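Local coordinates for protein putative PLP-dependent aminotransferase (Bacillus cereus ATCC 10987, PDB 3JU7) that probably acts as a pyridoxal phosphate-dependent aminotransferase of the DegT/DnrJ/EryC1 family, at residues A68-K73 with C98-Y103; Y80-S85 with W120-E125. All blocks are in the same frame, centred on the assembly; numbering follows the deposited sequence. Where two conformers were deposited one is given.

Both contacts reach the parallel sheet in which strand 80-84 lies between strands 101-105 and 130-133. Contact 1 ties the end of helix 62-73 to the turn that leads into strand 101-105 and is mostly buried, with the second subunit reaching its margin. Contact 2 sets helix 116-126 against strand 80-84; its leucine is buried but its helix side is partly exposed, and no other chain touches it. The centres are about 14 Å apart, and backbone pairing of Glu101 and Tyr103 with Ala81 joins the two. The Cys98 sulfur, methyl groups and the flank of a glutamine make contact 1, whereas contact 2 is a small apolar touch, flanked by a salt bridge within its own helix.

Contact 1: residues A68-K73 with C98-Y103; sequences AAIQLK and CGLEPY
Cys98 sets its sulfur against the helix ending at Lys73, and this is the tight part of the contact: SG lies 3.6 Å from Ile70 CG2 and 3.5 Å from the backbone N of Gln71. The same methyl is 3.7 Å from Cys98 CB, and it also meets the methyl CD1 of Leu100 at 3.8 Å. With CG2 anti to the backbone N of Ile70, this methyl points out to Cys98 and Leu100. A small, weakly polar thiol suits a place so near the helix backbone, and the branched chains of Ile70 and Leu100 fill the buried side. Between Cys98 and Leu100 the chain turns at Gly99, the C-prime residue of a Schellman motif closing helix 90-97; its positive phi of 82° is readily adopted by glycine. The turn leads directly into strand 101-105, as expected of a helix-to-strand connection in an alpha/beta fold. The side chain of Gln71 forms the looser side. Its CB is 3.8 Å from Cys98 SG, and a bend at chi2 (60°) brings OE1 to 3.9 Å from Cys98 CB, without a hydrogen bond between them. Partly exposed, this long polar side chain also packs on Trp97 of the second subunit, as Cys98 does.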
ATOM      1  N   ALA A  68      -8.818  -4.352   1.820  1.00 22.33           N
ATOM      2  CA  ALA A  68      -9.729  -4.204   0.701  1.00 21.88           C
ATOM      3  C   ALA A  68     -10.851  -5.247   0.821  1.00 24.00           C
ATOM      4  O   ALA A  68     -12.063  -4.910   0.756  1.00 22.68           O
ATOM      5  CB  ALA A  68      -8.997  -4.423  -0.590  1.00 20.79           C
ATOM      6  N   ALA A  69     -10.428  -6.505   0.991  1.00 22.86           N
ATOM      7  CA  ALA A  69     -11.338  -7.656   1.041  1.00 22.85           C
ATOM      8  C   ALA A  69     -12.357  -7.552   2.197  1.00 21.44           C
ATOM      9  O   ALA A  69     -13.544  -7.720   1.983  1.00 24.56           O
ATOM     10  CB  ALA A  69     -10.559  -8.978   1.088  1.00 18.97           C
ATOM     11  N   ILE A  70     -11.898  -7.251   3.388  1.00 20.53           N
ATOM     12  CA  ILE A  70     -12.793  -7.084   4.549  1.00 21.73           C
ATOM     13  C   ILE A  70     -13.772  -5.925   4.339  1.00 23.19           C
ATOM     14  O   ILE A  70     -14.966  -6.077   4.568  1.00 20.21           O
ATOM     15  CB  ILE A  70     -11.969  -6.860   5.841  1.00 19.17           C
ATOM     16  CG1 ILE A  70     -11.283  -8.169   6.249  1.00 22.54           C
ATOM     17  CG2 ILE A  70     -12.830  -6.283   7.005  1.00 18.45           C
ATOM     18  CD1 ILE A  70     -10.033  -7.976   7.051  1.00 18.96           C
ATOM     19  N   GLN A  71     -13.248  -4.776   3.892  1.00 24.94           N
ATOM     20  CA  GLN A  71     -14.076  -3.600   3.579  1.00 23.22           C
ATOM     21  C   GLN A  71     -15.165  -3.965   2.556  1.00 23.66           C
ATOM     22  O   GLN A  71     -16.306  -3.650   2.777  1.00 24.53           O
ATOM     23  CB  GLN A  71     -13.214  -2.438   3.052  1.00 22.09           C
ATOM     24  CG  GLN A  71     -14.023  -1.199   2.693  1.00 23.32           C
ATOM     25  CD  GLN A  71     -14.795  -0.624   3.879  1.00 28.65           C
ATOM     26  OE1 GLN A  71     -14.330  -0.663   5.011  1.00 33.97           O
ATOM     27  NE2 GLN A  71     -15.985  -0.105   3.612  1.00 30.40           N
ATOM     28  N   LEU A  72     -14.829  -4.648   1.461  1.00 22.08           N
ATOM     29  CA  LEU A  72     -15.857  -5.070   0.482  1.00 24.38           C
ATOM     30  C   LEU A  72     -16.889  -6.047   1.051  1.00 24.51           C
ATOM     31  O   LEU A  72     -18.076  -5.932   0.814  1.00 20.07           O
ATOM     32  CB  LEU A  72     -15.205  -5.739  -0.748  1.00 23.60           C
ATOM     33  CG  LEU A  72     -16.154  -6.335  -1.784  1.00 30.51           C
ATOM     34  CD1 LEU A  72     -16.949  -5.208  -2.431  1.00 25.77           C
ATOM     35  CD2 LEU A  72     -15.388  -7.168  -2.808  1.00 21.14           C
ATOM     36  N   LYS A  73     -16.412  -7.038   1.790  1.00 26.13           N
ATOM     37  CA  LYS A  73     -17.214  -8.196   2.127  1.00 22.19           C
ATOM     38  C   LYS A  73     -17.893  -8.093   3.495  1.00 22.67           C
ATOM     39  O   LYS A  73     -18.811  -8.831   3.764  1.00 23.58           O
ATOM     40  CB  LYS A  73     -16.315  -9.427   2.074  1.00 22.40           C
ATOM     41  CG  LYS A  73     -16.020  -9.857   0.639  1.00 24.13           C
ATOM     42  CD  LYS A  73     -15.318 -11.172   0.511  1.00 26.68           C
ATOM     43  CE  LYS A  73     -16.088 -12.373   1.087  1.00 26.48           C
ATOM     44  NZ  LYS A  73     -17.104 -12.967   0.209  1.00 19.87           N
ATOM     45  N   CYS A  98     -10.774  -1.274   8.901  1.00 25.76           N
ATOM     46  CA  CYS A  98     -12.118  -1.331   8.310  1.00 23.64           C
ATOM     47  C   CYS A  98     -13.195  -0.956   9.298  1.00 24.43           C
ATOM     48  O   CYS A  98     -14.382  -1.104   9.039  1.00 26.91           O
ATOM     49  CB  CYS A  98     -12.383  -2.699   7.756  1.00 24.56           C
ATOM     50  SG  CYS A  98     -11.344  -3.074   6.309  1.00 25.82           S
ATOM     51  N   GLY A  99     -12.790  -0.509  10.473  1.00 23.74           N
ATOM     52  CA  GLY A  99     -13.741  -0.102  11.476  1.00 23.18           C
ATOM     53  C   GLY A  99     -14.334  -1.235  12.282  1.00 21.43           C
ATOM     54  O   GLY A  99     -15.341  -1.051  12.910  1.00 24.13           O
ATOM     55  N   LEU A 100     -13.718  -2.398  12.291  1.00 21.72           N
ATOM     56  CA  LEU A 100     -14.244  -3.495  13.085  1.00 21.34           C
ATOM     57  C   LEU A 100     -13.396  -3.724  14.304  1.00 25.26           C
ATOM     58  O   LEU A 100     -12.254  -3.266  14.380  1.00 27.42           O
ATOM     59  CB  LEU A 100     -14.268  -4.770  12.284  1.00 22.25           C
ATOM     60  CG  LEU A 100     -15.038  -4.584  10.986  1.00 22.11           C
ATOM     61  CD1 LEU A 100     -14.849  -5.812  10.197  1.00 14.63           C
ATOM     62  CD2 LEU A 100     -16.511  -4.296  11.330  1.00 17.25           C
ATOM     63  N   GLU A 101     -13.967  -4.428  15.275  1.00 24.36           N
ATOM     64  CA  GLU A 101     -13.206  -4.869  16.418  1.00 25.27           C
ATOM     65  C   GLU A 101     -12.851  -6.325  16.174  1.00 23.61           C
ATOM     66  O   GLU A 101     -13.713  -7.126  15.829  1.00 24.26           O
ATOM     67  CB  GLU A 101     -14.035  -4.784  17.697  1.00 25.88           C
ATOM     68  CG  GLU A 101     -14.268  -3.407  18.172  1.00 25.74           C
ATOM     69  CD  GLU A 101     -14.862  -3.376  19.578  1.00 28.52           C
ATOM     70  OE1 GLU A 101     -14.783  -4.377  20.329  1.00 28.59           O
ATOM     71  OE2 GLU A 101     -15.404  -2.330  19.923  1.00 41.58           O
ATOM     72  N   PRO A 102     -11.586  -6.683  16.355  1.00 23.35           N
ATOM     73  CA  PRO A 102     -11.346  -8.114  16.368  1.00 23.65           C
ATOM     74  C   PRO A 102     -12.082  -8.742  17.557  1.00 22.25           C
ATOM     75  O   PRO A 102     -12.305  -8.082  18.592  1.00 20.73           O
ATOM     76  CB  PRO A 102      -9.823  -8.217  16.538  1.00 23.88           C
ATOM     77  CG  PRO A 102      -9.297  -6.853  16.046  1.00 26.06           C
ATOM     78  CD  PRO A 102     -10.353  -5.890  16.454  1.00 25.79           C
ATOM     79  N   TYR A 103     -12.515  -9.982  17.355  1.00 23.25           N
ATOM     80  CA  TYR A 103     -13.077 -10.841  18.401  1.00 21.24           C
ATOM     81  C   TYR A 103     -12.341 -12.183  18.305  1.00 22.68           C
ATOM     82  O   TYR A 103     -12.547 -12.962  17.347  1.00 19.41           O
ATOM     83  CB  TYR A 103     -14.563 -11.043  18.194  1.00 22.08           C
ATOM     84  CG  TYR A 103     -15.332 -11.510  19.437  1.00 23.87           C
ATOM     85  CD1 TYR A 103     -15.004 -12.692  20.107  1.00 18.59           C
ATOM     86  CD2 TYR A 103     -16.384 -10.751  19.933  1.00 25.02           C
ATOM     87  CE1 TYR A 103     -15.726 -13.110  21.213  1.00 19.47           C
ATOM     88  CE2 TYR A 103     -17.097 -11.159  21.047  1.00 25.32           C
ATOM     89  CZ  TYR A 103     -16.765 -12.327  21.674  1.00 19.63           C
ATOM     90  OH  TYR A 103     -17.498 -12.679  22.782  1.00 28.54           O
TER

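Contact 2: residues Y80-S85 with W120-E125; sequences YALMPS and WDKIEE
Leu82 carries the strand's side of this contact, reaching the helix that contains Lys122 and Ile123. The strand begins at Tyr80, whose ring makes an edge-to-face stack with Tyr103 of the adjoining strand. At Leu82 the side chain points to helix 116-126, and CD2 comes 3.8 Å from Ile123 CG1, the two side chains crossing at a slant. The same methyl lies 4.2 Å from Lys122 CG, a looser touch on the aliphatic part of the lysine. The strand's alternation sends Ala81 and the selenomethionine Met83, on either side of Leu82 in sequence, to helix 90-97 and Leu82 to helix 116-126, the layered plan of an alpha/beta fold. Lys122 starts toward the strand, but bends at chi2 (56°) and chi3 (68°) lead its amine away to Glu125, one turn on. There Lys122 NZ forms a salt bridge with Glu125 OE1 at 2.6 Å, meeting it on the syn side and 34° out of the carboxylate plane. NZ also hydrogen-bonds Tyr103 OH. Leucine and isoleucine thus supply a dispersion contact with no hydrogen bond across it, while lysine lends one methylene, CG, to the edge of the apolar patch and keeps its charge paired at the partly exposed margin.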
ATOM      1  N   TYR A  80     -17.906  -6.949  14.664  1.00 22.14           N
ATOM      2  CA  TYR A  80     -16.738  -7.776  14.967  1.00 23.76           C
ATOM      3  C   TYR A  80     -16.194  -8.561  13.759  1.00 22.76           C
ATOM      4  O   TYR A  80     -16.957  -9.022  12.889  1.00 23.65           O
ATOM      5  CB  TYR A  80     -17.122  -8.795  16.033  1.00 22.97           C
ATOM      6  CG  TYR A  80     -17.594  -8.203  17.331  1.00 22.60           C
ATOM      7  CD1 TYR A  80     -16.725  -7.483  18.134  1.00 27.20           C
ATOM      8  CD2 TYR A  80     -18.885  -8.392  17.777  1.00 23.41           C
ATOM      9  CE1 TYR A  80     -17.130  -6.974  19.332  1.00 22.86           C
ATOM     10  CE2 TYR A  80     -19.312  -7.847  18.967  1.00 23.09           C
ATOM     11  CZ  TYR A  80     -18.413  -7.148  19.749  1.00 26.38           C
ATOM     12  OH  TYR A  80     -18.788  -6.600  20.951  1.00 21.66           O
ATOM     13  N   ALA A  81     -14.877  -8.731  13.742  1.00 20.10           N
ATOM     14  CA  ALA A  81     -14.206  -9.659  12.817  1.00 22.09           C
ATOM     15  C   ALA A  81     -13.743 -10.850  13.668  1.00 22.61           C
ATOM     16  O   ALA A  81     -12.868 -10.682  14.533  1.00 25.31           O
ATOM     17  CB  ALA A  81     -13.000  -8.986  12.140  1.00 18.22           C
ATOM     18  N   LEU A  82     -14.354 -12.019  13.487  1.00 21.84           N
ATOM     19  CA  LEU A  82     -13.988 -13.212  14.290  1.00 22.09           C
ATOM     20  C   LEU A  82     -12.739 -13.836  13.641  1.00 22.92           C
ATOM     21  O   LEU A  82     -12.734 -14.146  12.441  1.00 22.65           O
ATOM     22  CB  LEU A  82     -15.130 -14.224  14.339  1.00 22.02           C
ATOM     23  CG  LEU A  82     -16.266 -13.971  15.313  1.00 23.13           C
ATOM     24  CD1 LEU A  82     -16.732 -12.494  15.307  1.00 26.17           C
ATOM     25  CD2 LEU A  82     -17.385 -14.950  14.988  1.00 19.95           C
HETATM   26  N   MSE A  83     -11.666 -13.936  14.411  1.00 20.80           N
HETATM   27  CA  MSE A  83     -10.394 -14.433  13.906  1.00 21.85           C
HETATM   28  C   MSE A  83      -9.600 -15.062  15.042  1.00 20.86           C
HETATM   29  O   MSE A  83      -9.873 -14.839  16.202  1.00 24.97           O
HETATM   30  CB  MSE A  83      -9.570 -13.291  13.297  1.00 20.59           C
HETATM   31  CG  MSE A  83      -9.274 -12.182  14.314  1.00 23.47           C
HETATM   32 SE   MSE A  83      -8.229 -10.694  13.648  0.75 10.45          SE
HETATM   33  CE  MSE A  83      -9.421 -10.034  12.283  1.00 21.80           C
ATOM     34  N   PRO A  84      -8.580 -15.824  14.705  1.00 22.69           N
ATOM     35  CA  PRO A  84      -7.691 -16.301  15.753  1.00 20.53           C
ATOM     36  C   PRO A  84      -6.827 -15.181  16.323  1.00 23.11           C
ATOM     37  O   PRO A  84      -6.589 -14.180  15.630  1.00 22.01           O
ATOM     38  CB  PRO A  84      -6.818 -17.302  15.016  1.00 21.60           C
ATOM     39  CG  PRO A  84      -6.780 -16.762  13.603  1.00 22.87           C
ATOM     40  CD  PRO A  84      -8.208 -16.350  13.375  1.00 21.53           C
ATOM     41  N   SER A  85      -6.395 -15.337  17.579  1.00 21.19           N
ATOM     42  CA  SER A  85      -5.352 -14.498  18.174  1.00 20.36           C
ATOM     43  C   SER A  85      -3.996 -14.963  17.638  1.00 21.31           C
ATOM     44  O   SER A  85      -3.075 -14.158  17.384  1.00 20.59           O
ATOM     45  CB  SER A  85      -5.368 -14.634  19.700  1.00 21.41           C
ATOM     46  OG  SER A  85      -4.260 -13.988  20.294  1.00 19.64           O
ATOM     47  N   TRP A 120     -18.453 -21.405  15.452  1.00 27.23           N
ATOM     48  CA  TRP A 120     -19.903 -21.577  15.199  0.50 26.97           C
ATOM     49  C   TRP A 120     -20.747 -21.143  16.388  1.00 26.86           C
ATOM     50  O   TRP A 120     -21.748 -20.435  16.260  1.00 26.98           O
ATOM     51  CB  TRP A 120     -20.222 -23.049  14.915  0.50 27.22           C
ATOM     52  CG  TRP A 120     -20.435 -23.418  13.481  0.50 34.27           C
ATOM     53  CD1 TRP A 120     -21.541 -24.031  12.951  0.50 40.31           C
ATOM     54  CD2 TRP A 120     -19.531 -23.213  12.390  0.50 45.84           C
ATOM     55  NE1 TRP A 120     -21.376 -24.221  11.599  0.50 44.99           N
ATOM     56  CE2 TRP A 120     -20.150 -23.729  11.230  0.50 48.17           C
ATOM     57  CE3 TRP A 120     -18.263 -22.637  12.278  0.50 48.54           C
ATOM     58  CZ2 TRP A 120     -19.541 -23.686   9.978  0.50 52.45           C
ATOM     59  CZ3 TRP A 120     -17.659 -22.602  11.038  0.50 53.29           C
ATOM     60  CH2 TRP A 120     -18.297 -23.120   9.905  0.50 53.39           C
ATOM     61  N   ASP A 121     -20.356 -21.582  17.573  1.00 23.92           N
ATOM     62  CA  ASP A 121     -21.145 -21.226  18.732  1.00 24.33           C
ATOM     63  C   ASP A 121     -21.136 -19.735  18.848  1.00 22.66           C
ATOM     64  O   ASP A 121     -22.172 -19.119  19.124  1.00 22.81           O
ATOM     65  CB  ASP A 121     -20.615 -21.895  20.008  1.00 25.77           C
ATOM     66  CG  ASP A 121     -20.895 -23.400  20.048  1.00 30.17           C
ATOM     67  OD1 ASP A 121     -21.629 -23.936  19.191  1.00 36.80           O
ATOM     68  OD2 ASP A 121     -20.374 -24.063  20.962  1.00 39.89           O
ATOM     69  N   LYS A 122     -19.983 -19.135  18.587  1.00 21.74           N
ATOM     70  CA  LYS A 122     -19.861 -17.680  18.718  1.00 21.29           C
ATOM     71  C   LYS A 122     -20.649 -16.933  17.636  1.00 20.96           C
ATOM     72  O   LYS A 122     -21.268 -15.902  17.901  1.00 22.74           O
ATOM     73  CB  LYS A 122     -18.384 -17.258  18.744  1.00 18.31           C
ATOM     74  CG  LYS A 122     -18.144 -15.777  19.060  1.00 24.54           C
ATOM     75  CD  LYS A 122     -18.783 -15.328  20.384  1.00 22.04           C
ATOM     76  CE  LYS A 122     -18.104 -15.958  21.527  1.00 17.18           C
ATOM     77  NZ  LYS A 122     -18.689 -15.545  22.859  1.00 24.53           N
ATOM     78  N   ILE A 123     -20.638 -17.441  16.407  1.00 24.19           N
ATOM     79  CA  ILE A 123     -21.478 -16.854  15.362  1.00 23.43           C
ATOM     80  C   ILE A 123     -22.943 -16.896  15.814  1.00 25.56           C
ATOM     81  O   ILE A 123     -23.679 -15.893  15.732  1.00 25.90           O
ATOM     82  CB  ILE A 123     -21.323 -17.564  14.048  1.00 23.35           C
ATOM     83  CG1 ILE A 123     -19.933 -17.271  13.472  1.00 26.76           C
ATOM     84  CG2 ILE A 123     -22.432 -17.112  13.090  1.00 15.22           C
ATOM     85  CD1 ILE A 123     -19.570 -18.090  12.248  1.00 26.90           C
ATOM     86  N   GLU A 124     -23.353 -18.040  16.352  1.00 29.06           N
ATOM     87  CA  GLU A 124     -24.737 -18.208  16.830  1.00 30.53           C
ATOM     88  C   GLU A 124     -25.107 -17.273  17.971  1.00 30.18           C
ATOM     89  O   GLU A 124     -26.256 -16.833  18.085  1.00 30.23           O
ATOM     90  CB  GLU A 124     -24.996 -19.647  17.263  1.00 32.05           C
ATOM     91  CG  GLU A 124     -26.482 -19.959  17.373  1.00 40.72           C
ATOM     92  CD  GLU A 124     -26.753 -21.270  18.059  1.00 52.05           C
ATOM     93  OE1 GLU A 124     -25.919 -22.201  17.930  1.00 55.16           O
ATOM     94  OE2 GLU A 124     -27.805 -21.360  18.736  1.00 60.62           O
ATOM     95  N   GLU A 125     -24.137 -16.989  18.825  1.00 30.47           N
ATOM     96  CA  GLU A 125     -24.358 -16.098  19.954  1.00 29.72           C
ATOM     97  C   GLU A 125     -24.395 -14.637  19.506  1.00 29.66           C
ATOM     98  O   GLU A 125     -25.218 -13.872  19.987  1.00 31.34           O
ATOM     99  CB  GLU A 125     -23.258 -16.302  21.004  1.00 29.21           C
ATOM    100  CG  GLU A 125     -23.305 -15.323  22.184  1.00 35.39           C
ATOM    101  CD  GLU A 125     -21.991 -15.246  22.962  1.00 42.56           C
ATOM    102  OE1 GLU A 125     -21.180 -16.207  22.897  1.00 38.12           O
ATOM    103  OE2 GLU A 125     -21.781 -14.214  23.647  1.00 49.57           O
TER